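Local coordinates for geranylgeranyl pyrophosphate synthase (Corynebacterium glutamicum, PDB 3LMD), which probably builds isoprenyl diphosphate chains in isoprenoid biosynthesis, in a magnesium-dependent reaction, at residues L109-H114 against T174-E179; F236-D241 against Q311-E316; T258-G263 against N298-L303; A326-L331 against E338-L343. All blocks are in the same frame, centred on the assembly; numbering follows the deposited sequence.

Contact 1 (L109-H114 against T174-E179); sequences LATLYH and TGQMRE
Q176 sends its amide nitrogen NE2 across to helix 95-118, where it donates a hydrogen bond to OD1 of D115 and also comes within 3.5 Å of O of T111, a separation at which bonding is uncertain. The side chain reaches this far because CG lies opposite the carbonyl carbon (chi1 -60°) and the chain then runs out straight (chi2 173°), with the amide turned at its end. The backbones therefore stay well apart, 9.1 Å from CA of T111 to CA of Q176, and a single glutamine bridges the interval. From the next turn, CB of H114 flanks the amide, 4.5 Å from NE2 of Q176. OE1 of Q176 lies on the T111 side, 4.5 Å from OG1 of T111. Only a small surface, 88 Å², is buried between the segments. D115 and D119 have been seen to bind calcium in this protein, and both belong to the sequence DDVMD. NE2 of Q176 thus holds the carboxylate of D115, a calcium-binding residue of the first aspartate-rich DDxxD motif, the hallmark of the all-helical trans-prenyltransferase fold.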
loop_
_atom_site.group_PDB
_atom_site.type_symbol
_atom_site.label_atom_id
_atom_site.label_comp_id
_atom_site.label_asym_id
_atom_site.label_seq_id
_atom_site.Cartn_x
_atom_site.Cartn_y
_atom_site.Cartn_z
ATOM N N LEU A 109 5.988 -2.242 -9.698
ATOM C CA LEU A 109 6.767 -3.137 -8.845
ATOM C C LEU A 109 6.045 -3.460 -7.525
ATOM O O LEU A 109 6.042 -4.622 -7.082
ATOM C CB LEU A 109 8.175 -2.549 -8.568
ATOM C CG LEU A 109 9.006 -2.382 -9.850
ATOM C CD1 LEU A 109 10.351 -1.638 -9.578
ATOM C CD2 LEU A 109 9.250 -3.772 -10.511
ATOM N N ALA A 110 5.438 -2.458 -6.904
ATOM C CA ALA A 110 4.720 -2.673 -5.622
ATOM C C ALA A 110 3.646 -3.729 -5.796
ATOM O O ALA A 110 3.480 -4.624 -4.979
ATOM C CB ALA A 110 4.102 -1.356 -5.111
ATOM N N THR A 111 2.921 -3.572 -6.887
ATOM C CA THR A 111 1.871 -4.472 -7.352
ATOM C C THR A 111 2.310 -5.912 -7.495
ATOM O O THR A 111 1.634 -6.834 -7.016
ATOM C CB THR A 111 1.430 -3.930 -8.730
ATOM O OG1 THR A 111 0.203 -3.242 -8.569
ATOM C CG2 THR A 111 1.368 -5.015 -9.801
ATOM N N LEU A 112 3.451 -6.100 -8.154
ATOM C CA LEU A 112 4.079 -7.398 -8.253
ATOM C C LEU A 112 4.421 -8.005 -6.913
ATOM O O LEU A 112 4.220 -9.198 -6.689
ATOM C CB LEU A 112 5.367 -7.323 -9.082
ATOM C CG LEU A 112 5.180 -7.206 -10.595
ATOM C CD1 LEU A 112 6.553 -7.036 -11.279
ATOM C CD2 LEU A 112 4.426 -8.417 -11.163
ATOM N N TYR A 113 5.002 -7.215 -6.030
ATOM C CA TYR A 113 5.383 -7.758 -4.735
ATOM C C TYR A 113 4.162 -8.255 -3.978
ATOM O O TYR A 113 4.208 -9.328 -3.360
ATOM C CB TYR A 113 6.187 -6.738 -3.939
ATOM C CG TYR A 113 7.430 -6.334 -4.699
ATOM C CD1 TYR A 113 7.801 -7.027 -5.857
ATOM C CD2 TYR A 113 8.226 -5.277 -4.287
ATOM C CE1 TYR A 113 8.937 -6.682 -6.590
ATOM C CE2 TYR A 113 9.381 -4.921 -5.010
ATOM C CZ TYR A 113 9.728 -5.636 -6.158
ATOM O OH TYR A 113 10.853 -5.308 -6.894
ATOM N N HIS A 114 3.043 -7.530 -4.045
ATOM C CA HIS A 114 1.826 -8.006 -3.364
ATOM C C HIS A 114 1.181 -9.171 -4.110
ATOM O O HIS A 114 0.618 -10.077 -3.503
ATOM C CB HIS A 114 0.809 -6.882 -3.182
ATOM C CG HIS A 114 1.176 -5.904 -2.106
ATOM N ND1 HIS A 114 2.397 -5.925 -1.460
ATOM C CD2 HIS A 114 0.483 -4.874 -1.568
ATOM C CE1 HIS A 114 2.435 -4.949 -0.566
ATOM N NE2 HIS A 114 1.285 -4.299 -0.611
ATOM N N THR A 174 -8.463 -3.532 -7.376
ATOM C CA THR A 174 -9.776 -4.134 -7.662
ATOM C C THR A 174 -9.563 -5.340 -8.591
ATOM O O THR A 174 -10.153 -6.391 -8.378
ATOM C CB THR A 174 -10.761 -3.111 -8.271
ATOM O OG1 THR A 174 -10.989 -2.069 -7.317
ATOM C CG2 THR A 174 -12.123 -3.760 -8.674
ATOM N N GLY A 175 -8.712 -5.192 -9.605
ATOM C CA GLY A 175 -8.418 -6.307 -10.524
ATOM C C GLY A 175 -7.815 -7.502 -9.818
ATOM O O GLY A 175 -8.188 -8.653 -10.092
ATOM N N GLN A 176 -6.855 -7.265 -8.921
ATOM C CA GLN A 176 -6.275 -8.369 -8.131
ATOM C C GLN A 176 -7.351 -9.059 -7.266
ATOM O O GLN A 176 -7.393 -10.286 -7.158
ATOM C CB GLN A 176 -5.140 -7.841 -7.217
ATOM C CG GLN A 176 -3.969 -7.195 -7.980
ATOM C CD GLN A 176 -2.930 -6.514 -7.048
ATOM O OE1 GLN A 176 -3.136 -5.397 -6.564
ATOM N NE2 GLN A 176 -1.817 -7.188 -6.810
ATOM N N MET A 177 -8.197 -8.277 -6.618
ATOM C CA MET A 177 -9.280 -8.856 -5.772
ATOM C C MET A 177 -10.266 -9.625 -6.646
ATOM O O MET A 177 -10.723 -10.694 -6.278
ATOM C CB MET A 177 -10.044 -7.741 -5.006
ATOM C CG MET A 177 -11.024 -8.297 -3.940
ATOM S SD MET A 177 -10.170 -9.056 -2.490
ATOM C CE MET A 177 -9.968 -7.576 -1.537
ATOM N N ARG A 178 -10.589 -9.066 -7.809
ATOM C CA ARG A 178 -11.505 -9.727 -8.752
ATOM C C ARG A 178 -10.950 -11.079 -9.195
ATOM O O ARG A 178 -11.655 -12.096 -9.241
ATOM C CB ARG A 178 -11.755 -8.828 -9.986
ATOM C CG ARG A 178 -12.845 -9.379 -10.951
ATOM C CD ARG A 178 -12.961 -8.522 -12.218
ATOM N NE ARG A 178 -13.313 -7.116 -11.977
ATOM C CZ ARG A 178 -14.571 -6.674 -11.887
ATOM N NH1 ARG A 178 -15.596 -7.533 -11.954
ATOM N NH2 ARG A 178 -14.810 -5.391 -11.686
ATOM N N GLU A 179 -9.674 -11.102 -9.523
ATOM C CA GLU A 179 -9.061 -12.365 -9.904
ATOM C C GLU A 179 -9.064 -13.360 -8.731
ATOM O O GLU A 179 -9.300 -14.561 -8.924
ATOM C CB GLU A 179 -7.629 -12.132 -10.377
ATOM C CG GLU A 179 -6.920 -13.420 -10.807
ATOM C CD GLU A 179 -5.501 -13.143 -11.234
ATOM O OE1 GLU A 179 -4.817 -12.363 -10.533
ATOM O OE2 GLU A 179 -5.080 -13.683 -12.275
#

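Contact 2 (F236-D241 against Q311-E316); sequences FQIVDD and QAALDE
I238 places CG2 opposite its backbone N and CG1 beside it (chi1 -61°), so that its two branches address different parts of helix 309-328. E316 answers with CG opposite its own N (chi1 -175°) and then bends (chi2 75°), which presents its CG methylene to the isoleucine and carries the carboxylate past it. The CG2 branch of I238 rests against the A313 turn, 4.3 Å from CB and 3.9 Å from O of A313. The longer branch ends at CD1, 4.1 Å from CG of E316, where the two side chains pass at a slant. With alanine as the partner, the helices come close: CA of I238 and CA of A313 are 7.2 Å apart. L267 touches both I238 and E316, and P268 touches A313, so helix 267-274 borders the same seam. Elsewhere on helix 219-246, NE2 of Q237 donates to OD1 of D241 at 3.0 Å, while OD2 of D241 meets OH of Y192. These residues belong to FQIVDDIID, which matches the second aspartate-rich motif of the family. The seam is mainly apolar van der Waals packing, one methyl against a backbone carbonyl, without a polar bond between the segments; E316 directs its charge to R319.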
loop_
_atom_site.group_PDB
_atom_site.type_symbol
_atom_site.label_atom_id
_atom_site.label_comp_id
_atom_site.label_asym_id
_atom_site.label_seq_id
_atom_site.Cartn_x
_atom_site.Cartn_y
_atom_site.Cartn_z
ATOM N N PHE A 236 -1.670 -6.927 -25.349
ATOM C CA PHE A 236 -0.517 -7.676 -24.795
ATOM C C PHE A 236 -0.948 -8.965 -24.107
ATOM O O PHE A 236 -0.349 -10.010 -24.308
ATOM C CB PHE A 236 0.266 -6.828 -23.767
ATOM C CG PHE A 236 1.101 -5.721 -24.383
ATOM C CD1 PHE A 236 1.381 -5.710 -25.727
ATOM C CD2 PHE A 236 1.619 -4.706 -23.596
ATOM C CE1 PHE A 236 2.151 -4.686 -26.295
ATOM C CE2 PHE A 236 2.383 -3.689 -24.159
ATOM C CZ PHE A 236 2.644 -3.688 -25.510
ATOM N N GLN A 237 -1.953 -8.864 -23.240
ATOM C CA GLN A 237 -2.343 -10.004 -22.420
ATOM C C GLN A 237 -3.070 -11.085 -23.256
ATOM O O GLN A 237 -2.842 -12.264 -23.059
ATOM C CB GLN A 237 -3.251 -9.554 -21.270
ATOM C CG GLN A 237 -3.531 -10.698 -20.288
ATOM C CD GLN A 237 -2.237 -11.197 -19.649
ATOM O OE1 GLN A 237 -1.607 -10.465 -18.904
ATOM N NE2 GLN A 237 -1.810 -12.425 -19.987
ATOM N N ILE A 238 -3.971 -10.685 -24.151
ATOM C CA ILE A 238 -4.654 -11.684 -24.953
ATOM C C ILE A 238 -3.655 -12.391 -25.880
ATOM O O ILE A 238 -3.702 -13.616 -26.045
ATOM C CB ILE A 238 -5.820 -11.086 -25.774
ATOM C CG1 ILE A 238 -6.863 -10.471 -24.818
ATOM C CG2 ILE A 238 -6.494 -12.237 -26.610
ATOM C CD1 ILE A 238 -7.894 -9.632 -25.486
ATOM N N VAL A 239 -2.738 -11.628 -26.475
ATOM C CA VAL A 239 -1.765 -12.221 -27.367
ATOM C C VAL A 239 -0.899 -13.231 -26.577
ATOM O O VAL A 239 -0.648 -14.344 -27.049
ATOM C CB VAL A 239 -0.882 -11.140 -28.096
ATOM C CG1 VAL A 239 0.373 -11.794 -28.702
ATOM C CG2 VAL A 239 -1.684 -10.429 -29.222
ATOM N N ASP A 240 -0.457 -12.846 -25.377
ATOM C CA ASP A 240 0.303 -13.758 -24.502
ATOM C C ASP A 240 -0.495 -15.045 -24.226
ATOM O O ASP A 240 0.052 -16.169 -24.198
ATOM C CB ASP A 240 0.604 -13.088 -23.144
ATOM C CG ASP A 240 1.798 -12.145 -23.186
ATOM O OD1 ASP A 240 2.504 -12.091 -24.213
ATOM O OD2 ASP A 240 2.042 -11.463 -22.167
ATOM N N ASP A 241 -1.781 -14.872 -23.956
ATOM C CA ASP A 241 -2.645 -16.008 -23.625
ATOM C C ASP A 241 -2.824 -16.954 -24.806
ATOM O O ASP A 241 -2.818 -18.169 -24.628
ATOM C CB ASP A 241 -4.012 -15.542 -23.079
ATOM C CG ASP A 241 -3.900 -14.889 -21.699
ATOM O OD1 ASP A 241 -2.866 -15.055 -21.038
ATOM O OD2 ASP A 241 -4.838 -14.185 -21.280
ATOM N N GLN A 311 -9.360 -18.430 -33.157
ATOM C CA GLN A 311 -9.758 -17.341 -34.041
ATOM C C GLN A 311 -10.667 -16.342 -33.314
ATOM O O GLN A 311 -10.655 -15.149 -33.595
ATOM C CB GLN A 311 -10.459 -17.858 -35.314
ATOM C CG GLN A 311 -10.747 -16.713 -36.285
ATOM C CD GLN A 311 -9.461 -16.157 -36.856
ATOM O OE1 GLN A 311 -8.549 -16.907 -37.166
ATOM N NE2 GLN A 311 -9.349 -14.832 -36.927
ATOM N N ALA A 312 -11.497 -16.842 -32.414
ATOM C CA ALA A 312 -12.362 -15.954 -31.643
ATOM C C ALA A 312 -11.520 -14.989 -30.762
ATOM O O ALA A 312 -11.839 -13.794 -30.630
ATOM C CB ALA A 312 -13.299 -16.800 -30.756
ATOM N N ALA A 313 -10.474 -15.515 -30.140
ATOM C CA ALA A 313 -9.582 -14.667 -29.318
ATOM C C ALA A 313 -8.823 -13.700 -30.206
ATOM O O ALA A 313 -8.632 -12.536 -29.848
ATOM C CB ALA A 313 -8.559 -15.553 -28.506
ATOM N N LEU A 314 -8.376 -14.190 -31.366
ATOM C CA LEU A 314 -7.658 -13.338 -32.297
ATOM C C LEU A 314 -8.547 -12.209 -32.812
ATOM O O LEU A 314 -8.078 -11.078 -32.964
ATOM C CB LEU A 314 -7.063 -14.176 -33.450
ATOM C CG LEU A 314 -6.209 -13.535 -34.544
ATOM C CD1 LEU A 314 -5.053 -12.689 -33.950
ATOM C CD2 LEU A 314 -5.645 -14.639 -35.504
ATOM N N ASP A 315 -9.823 -12.494 -33.083
ATOM C CA ASP A 315 -10.737 -11.437 -33.541
ATOM C C ASP A 315 -10.945 -10.405 -32.447
ATOM O O ASP A 315 -11.146 -9.228 -32.725
ATOM C CB ASP A 315 -12.103 -12.006 -33.960
ATOM C CG ASP A 315 -12.005 -12.806 -35.258
ATOM O OD1 ASP A 315 -11.027 -12.604 -35.996
ATOM O OD2 ASP A 315 -12.885 -13.628 -35.521
ATOM N N GLU A 316 -10.893 -10.840 -31.195
ATOM C CA GLU A 316 -10.971 -9.869 -30.075
ATOM C C GLU A 316 -9.701 -8.993 -30.030
ATOM O O GLU A 316 -9.770 -7.773 -29.857
ATOM C CB GLU A 316 -11.211 -10.624 -28.762
ATOM C CG GLU A 316 -11.429 -9.740 -27.552
ATOM C CD GLU A 316 -12.812 -9.100 -27.524
ATOM O OE1 GLU A 316 -13.495 -9.043 -28.566
ATOM O OE2 GLU A 316 -13.209 -8.639 -26.444
#

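Contact 3 (T258-G263 against N298-L303); sequences TDLREG and NHVLEL
L260 drives one methyl, CD1, between two side chains of helix 294-306, and this is the tight part of the contact. CD1 of L260 lies 3.6 Å from CD2 of L301 and 4.0 Å from CG1 of V300. V300 offers that methyl by setting CG1 opposite its backbone N (chi1 174°), whereas L301 starts off along the flank of its helix and swings its isobutyl end back to the leucine. L260 passes each of the two obliquely, methyl against methyl. The backbones remain apart, with CA of L260 8.6 Å from CA of V300. The other side is loose and polar. T258, E262, N298 and E302 are exposed, and R261 makes a long, weak ion pair with D294. E302 has been seen to bind calcium in this protein, together with S305 one turn further on. Just beyond L260 the short helix 258-262 ends in a Schellman motif, in which G263, with positive phi, bonds its N to O of L260 at 2.8 Å. F265 and L304 also touch L260, L283 and I286 of helix 278-286 back V300, and I245 of helix 219-246 touches L301. L260 thereby joins helix 258-262 to helix 294-306 beside the C-terminal end of helix 219-246.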
loop_
_atom_site.group_PDB
_atom_site.type_symbol
_atom_site.label_atom_id
_atom_site.label_comp_id
_atom_site.label_asym_id
_atom_site.label_seq_id
_atom_site.Cartn_x
_atom_site.Cartn_y
_atom_site.Cartn_z
ATOM N N THR A 258 0.754 -23.921 -19.903
ATOM C CA THR A 258 0.956 -23.891 -18.453
ATOM C C THR A 258 -0.220 -23.277 -17.656
ATOM O O THR A 258 -0.456 -23.663 -16.510
ATOM C CB THR A 258 2.321 -23.246 -18.089
ATOM O OG1 THR A 258 2.227 -21.822 -18.182
ATOM C CG2 THR A 258 3.409 -23.734 -19.051
ATOM N N ASP A 259 -0.968 -22.349 -18.260
ATOM C CA ASP A 259 -2.195 -21.811 -17.628
ATOM C C ASP A 259 -3.216 -22.931 -17.351
ATOM O O ASP A 259 -3.846 -22.990 -16.284
ATOM C CB ASP A 259 -2.865 -20.742 -18.515
ATOM C CG ASP A 259 -2.094 -19.425 -18.568
ATOM O OD1 ASP A 259 -1.524 -19.036 -17.533
ATOM O OD2 ASP A 259 -2.073 -18.765 -19.645
ATOM N N LEU A 260 -3.396 -23.810 -18.329
ATOM C CA LEU A 260 -4.355 -24.908 -18.184
ATOM C C LEU A 260 -4.129 -25.735 -16.926
ATOM O O LEU A 260 -5.070 -25.998 -16.173
ATOM C CB LEU A 260 -4.309 -25.821 -19.408
ATOM C CG LEU A 260 -4.935 -25.206 -20.649
ATOM C CD1 LEU A 260 -4.592 -26.030 -21.884
ATOM C CD2 LEU A 260 -6.435 -25.098 -20.443
ATOM N N ARG A 261 -2.884 -26.159 -16.714
ATOM C CA ARG A 261 -2.525 -26.963 -15.540
ATOM C C ARG A 261 -2.992 -26.307 -14.234
ATOM O O ARG A 261 -3.476 -26.980 -13.321
ATOM C CB ARG A 261 -1.012 -27.211 -15.513
ATOM C CG ARG A 261 -0.463 -27.803 -16.811
ATOM C CD ARG A 261 1.023 -28.128 -16.706
ATOM N NE ARG A 261 1.582 -28.667 -17.948
ATOM C CZ ARG A 261 1.713 -29.967 -18.213
ATOM N NH1 ARG A 261 1.315 -30.878 -17.331
ATOM N NH2 ARG A 261 2.236 -30.361 -19.367
ATOM N N GLU A 262 -2.865 -24.984 -14.166
ATOM C CA GLU A 262 -3.280 -24.218 -12.994
ATOM C C GLU A 262 -4.786 -24.161 -12.809
ATOM O O GLU A 262 -5.262 -23.830 -11.728
ATOM C CB GLU A 262 -2.785 -22.780 -13.111
ATOM C CG GLU A 262 -1.431 -22.633 -13.761
ATOM C CD GLU A 262 -0.335 -22.425 -12.748
ATOM O OE1 GLU A 262 -0.371 -23.099 -11.695
ATOM O OE2 GLU A 262 0.554 -21.583 -13.003
ATOM N N GLY A 263 -5.545 -24.448 -13.863
ATOM C CA GLY A 263 -6.988 -24.206 -13.813
ATOM C C GLY A 263 -7.301 -22.760 -14.178
ATOM O O GLY A 263 -8.383 -22.247 -13.864
ATOM N N ASN A 298 -2.335 -32.365 -22.789
ATOM C CA ASN A 298 -2.089 -32.554 -24.201
ATOM C C ASN A 298 -3.391 -32.764 -25.003
ATOM O O ASN A 298 -3.533 -32.264 -26.117
ATOM C CB ASN A 298 -1.147 -33.742 -24.406
ATOM C CG ASN A 298 -0.699 -33.890 -25.843
ATOM O OD1 ASN A 298 -0.134 -32.964 -26.427
ATOM N ND2 ASN A 298 -0.943 -35.060 -26.424
ATOM N N HIS A 299 -4.324 -33.515 -24.437
ATOM C CA HIS A 299 -5.565 -33.822 -25.126
ATOM C C HIS A 299 -6.396 -32.531 -25.232
ATOM O O HIS A 299 -6.946 -32.222 -26.280
ATOM C CB HIS A 299 -6.332 -34.929 -24.385
ATOM C CG HIS A 299 -7.636 -35.299 -25.026
ATOM N ND1 HIS A 299 -7.743 -35.628 -26.361
ATOM C CD2 HIS A 299 -8.887 -35.392 -24.514
ATOM C CE1 HIS A 299 -9.006 -35.900 -26.648
ATOM N NE2 HIS A 299 -9.723 -35.761 -25.545
ATOM N N VAL A 300 -6.460 -31.773 -24.144
ATOM C CA VAL A 300 -7.124 -30.471 -24.152
ATOM C C VAL A 300 -6.514 -29.503 -25.176
ATOM O O VAL A 300 -7.239 -28.879 -25.955
ATOM C CB VAL A 300 -7.136 -29.831 -22.767
ATOM C CG1 VAL A 300 -7.719 -28.400 -22.844
ATOM C CG2 VAL A 300 -7.940 -30.687 -21.819
ATOM N N LEU A 301 -5.190 -29.386 -25.190
ATOM C CA LEU A 301 -4.518 -28.559 -26.194
ATOM C C LEU A 301 -4.863 -29.010 -27.617
ATOM O O LEU A 301 -4.960 -28.199 -28.527
ATOM C CB LEU A 301 -2.995 -28.592 -26.001
ATOM C CG LEU A 301 -2.438 -27.892 -24.751
ATOM C CD1 LEU A 301 -0.956 -28.252 -24.527
ATOM C CD2 LEU A 301 -2.621 -26.373 -24.833
ATOM N N GLU A 302 -5.023 -30.310 -27.826
ATOM C CA GLU A 302 -5.436 -30.782 -29.154
ATOM C C GLU A 302 -6.876 -30.380 -29.463
ATOM O O GLU A 302 -7.155 -29.858 -30.548
ATOM C CB GLU A 302 -5.266 -32.311 -29.282
ATOM C CG GLU A 302 -5.597 -32.857 -30.657
ATOM C CD GLU A 302 -4.840 -32.147 -31.778
ATOM O OE1 GLU A 302 -3.619 -31.916 -31.619
ATOM O OE2 GLU A 302 -5.462 -31.826 -32.824
ATOM N N LEU A 303 -7.792 -30.599 -28.513
ATOM C CA LEU A 303 -9.173 -30.141 -28.672
ATOM C C LEU A 303 -9.256 -28.619 -28.960
ATOM O O LEU A 303 -9.974 -28.185 -29.845
ATOM C CB LEU A 303 -9.983 -30.473 -27.406
ATOM C CG LEU A 303 -10.233 -31.983 -27.185
ATOM C CD1 LEU A 303 -10.859 -32.202 -25.818
ATOM C CD2 LEU A 303 -11.160 -32.504 -28.271
#

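Contact 4 (A326-L331 against E338-L343); sequences AELDRL and EALRNL
L328 pushes CD1 onto the root of R341, 3.6 Å from CB and 3.8 Å from CG of the arginine. The same methyl sits over one face of the R341 guanidinium, toward its rim, with CD1 of L328 4.1 Å from NH1. Its other methyl, CD2, meets CB of L340 at 4.2 Å, so one leucine spans two successive residues of helix 335-349. What fixes the arginine comes next. R341 sets CG anti to its backbone N (chi1 -165°) and bends at chi3 (-53°), which folds the guanidinium back to E338, one turn earlier. E338 takes it side-on in a salt bridge: NE of R341 donates to OE1 of E338 at 2.8 Å and NH2 of R341 to OE2 of E338 at 2.9 Å, both nearly in the guanidinium plane. NH1 is held by OD1 of N325, back in helix 309-328, and these bonds together leave the plane little freedom to rotate under the leucine. Further out, F228 of helix 219-246 packs on L328, while F81, L84 and F88 surround L340. A type I turn runs from L328 to L331, and NZ of K337 bonds both L328 O and L331 O. The contact lies in an alpha-alpha hairpin formed by helices 309-328 and 335-349, packed leucine against arginine stem next to the connection.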
loop_
_atom_site.group_PDB
_atom_site.type_symbol
_atom_site.label_atom_id
_atom_site.label_comp_id
_atom_site.label_asym_id
_atom_site.label_seq_id
_atom_site.Cartn_x
_atom_site.Cartn_y
_atom_site.Cartn_z
ATOM N N ALA A 326 -7.887 3.796 -33.752
ATOM C CA ALA A 326 -8.793 4.926 -33.609
ATOM C C ALA A 326 -8.267 5.942 -32.602
ATOM O O ALA A 326 -8.502 7.138 -32.755
ATOM C CB ALA A 326 -10.233 4.485 -33.248
ATOM N N GLU A 327 -7.541 5.490 -31.579
ATOM C CA GLU A 327 -6.934 6.462 -30.653
ATOM C C GLU A 327 -5.770 7.197 -31.304
ATOM O O GLU A 327 -5.655 8.429 -31.177
ATOM C CB GLU A 327 -6.552 5.795 -29.328
ATOM C CG GLU A 327 -7.804 5.192 -28.645
ATOM C CD GLU A 327 -8.821 6.262 -28.223
ATOM O OE1 GLU A 327 -8.454 7.456 -28.063
ATOM O OE2 GLU A 327 -9.981 5.890 -27.973
ATOM N N LEU A 328 -4.939 6.465 -32.043
ATOM C CA LEU A 328 -3.824 7.095 -32.737
ATOM C C LEU A 328 -4.301 8.100 -33.807
ATOM O O LEU A 328 -3.591 9.065 -34.120
ATOM C CB LEU A 328 -2.938 6.045 -33.391
ATOM C CG LEU A 328 -2.181 5.128 -32.397
ATOM C CD1 LEU A 328 -1.300 4.160 -33.185
ATOM C CD2 LEU A 328 -1.355 5.905 -31.381
ATOM N N ASP A 329 -5.487 7.865 -34.360
ATOM C CA ASP A 329 -6.090 8.811 -35.293
ATOM C C ASP A 329 -6.198 10.180 -34.654
ATOM O O ASP A 329 -6.207 11.181 -35.341
ATOM C CB ASP A 329 -7.507 8.382 -35.680
ATOM C CG ASP A 329 -7.551 7.529 -36.933
ATOM O OD1 ASP A 329 -6.552 7.488 -37.691
ATOM O OD2 ASP A 329 -8.603 6.893 -37.165
ATOM N N ARG A 330 -6.321 10.224 -33.333
ATOM C CA ARG A 330 -6.501 11.492 -32.638
ATOM C C ARG A 330 -5.201 12.288 -32.461
ATOM O O ARG A 330 -5.217 13.447 -32.018
ATOM C CB ARG A 330 -7.164 11.276 -31.275
ATOM C CG ARG A 330 -8.522 10.547 -31.334
ATOM C CD ARG A 330 -8.935 10.116 -29.932
ATOM N NE ARG A 330 -9.373 11.253 -29.121
ATOM C CZ ARG A 330 -9.633 11.165 -27.826
ATOM N NH1 ARG A 330 -9.479 9.995 -27.213
ATOM N NH2 ARG A 330 -10.045 12.230 -27.139
ATOM N N LEU A 331 -4.083 11.662 -32.806
ATOM C CA LEU A 331 -2.766 12.240 -32.559
ATOM C C LEU A 331 -2.163 12.668 -33.890
ATOM O O LEU A 331 -2.445 12.056 -34.941
ATOM C CB LEU A 331 -1.821 11.191 -31.918
ATOM C CG LEU A 331 -2.257 10.687 -30.539
ATOM C CD1 LEU A 331 -1.364 9.512 -30.076
ATOM C CD2 LEU A 331 -2.232 11.823 -29.514
ATOM N N GLU A 338 4.014 6.557 -35.158
ATOM C CA GLU A 338 4.199 5.301 -35.878
ATOM C C GLU A 338 4.947 4.254 -35.045
ATOM O O GLU A 338 4.733 3.061 -35.228
ATOM C CB GLU A 338 4.920 5.529 -37.224
ATOM C CG GLU A 338 4.044 6.254 -38.294
ATOM C CD GLU A 338 2.606 5.703 -38.405
ATOM O OE1 GLU A 338 2.414 4.473 -38.585
ATOM O OE2 GLU A 338 1.660 6.507 -38.318
ATOM N N ALA A 339 5.831 4.703 -34.147
ATOM C CA ALA A 339 6.496 3.798 -33.206
ATOM C C ALA A 339 5.456 3.172 -32.246
ATOM O O ALA A 339 5.527 1.978 -31.920
ATOM C CB ALA A 339 7.562 4.581 -32.390
ATOM N N LEU A 340 4.500 3.981 -31.801
ATOM C CA LEU A 340 3.428 3.454 -30.966
ATOM C C LEU A 340 2.615 2.460 -31.740
ATOM O O LEU A 340 2.302 1.394 -31.224
ATOM C CB LEU A 340 2.536 4.559 -30.408
ATOM C CG LEU A 340 3.268 5.478 -29.427
ATOM C CD1 LEU A 340 2.389 6.637 -29.116
ATOM C CD2 LEU A 340 3.679 4.713 -28.132
ATOM N N ARG A 341 2.280 2.786 -32.970
ATOM C CA ARG A 341 1.528 1.891 -33.792
ATOM C C ARG A 341 2.283 0.603 -34.006
ATOM O O ARG A 341 1.738 -0.452 -33.879
ATOM C CB ARG A 341 1.190 2.533 -35.126
ATOM C CG ARG A 341 0.104 1.822 -35.902
ATOM C CD ARG A 341 0.052 2.158 -37.373
ATOM N NE ARG A 341 -0.029 3.580 -37.666
ATOM C CZ ARG A 341 -1.122 4.301 -37.585
ATOM N NH1 ARG A 341 -2.239 3.755 -37.196
ATOM N NH2 ARG A 341 -1.085 5.572 -37.873
ATOM N N ASN A 342 3.556 0.705 -34.316
ATOM C CA ASN A 342 4.343 -0.453 -34.635
ATOM C C ASN A 342 4.468 -1.395 -33.476
ATOM O O ASN A 342 4.530 -2.561 -33.654
ATOM C CB ASN A 342 5.728 -0.079 -35.106
ATOM C CG ASN A 342 5.730 0.609 -36.450
ATOM O OD1 ASN A 342 6.724 1.187 -36.837
ATOM N ND2 ASN A 342 4.627 0.569 -37.151
ATOM N N LEU A 343 4.516 -0.884 -32.278
ATOM C CA LEU A 343 4.610 -1.790 -31.188
ATOM C C LEU A 343 3.348 -2.575 -30.907
ATOM O O LEU A 343 3.397 -3.690 -30.468
ATOM C CB LEU A 343 5.166 -1.133 -29.966
ATOM C CG LEU A 343 4.398 -0.127 -29.194
ATOM C CD1 LEU A 343 3.632 -0.843 -28.218
ATOM C CD2 LEU A 343 5.380 0.740 -28.509
#

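Contact 1 carries the glutamine bonded to D115 of the first aspartate-rich motif, and contact 2 includes the start of the second; their centres lie 22 Å apart and their nearest atoms about 8 Å. Contact 3 holds E302, seen to bind calcium in this protein, and its centre is 25 Å from that of contact 1 and 17 Å from that of contact 2. It borders the second motif directly: OD1 of D241 and OD2 of D259 come within 4.0 Å, a closeness of like charges. Contacts 2 and 4 share helix 309-328 and touch through CZ of F236 and CD1 of L343, 4.1 Å apart. Of the other three, contact 4 lies furthest from contact 1, centres 28 Å apart.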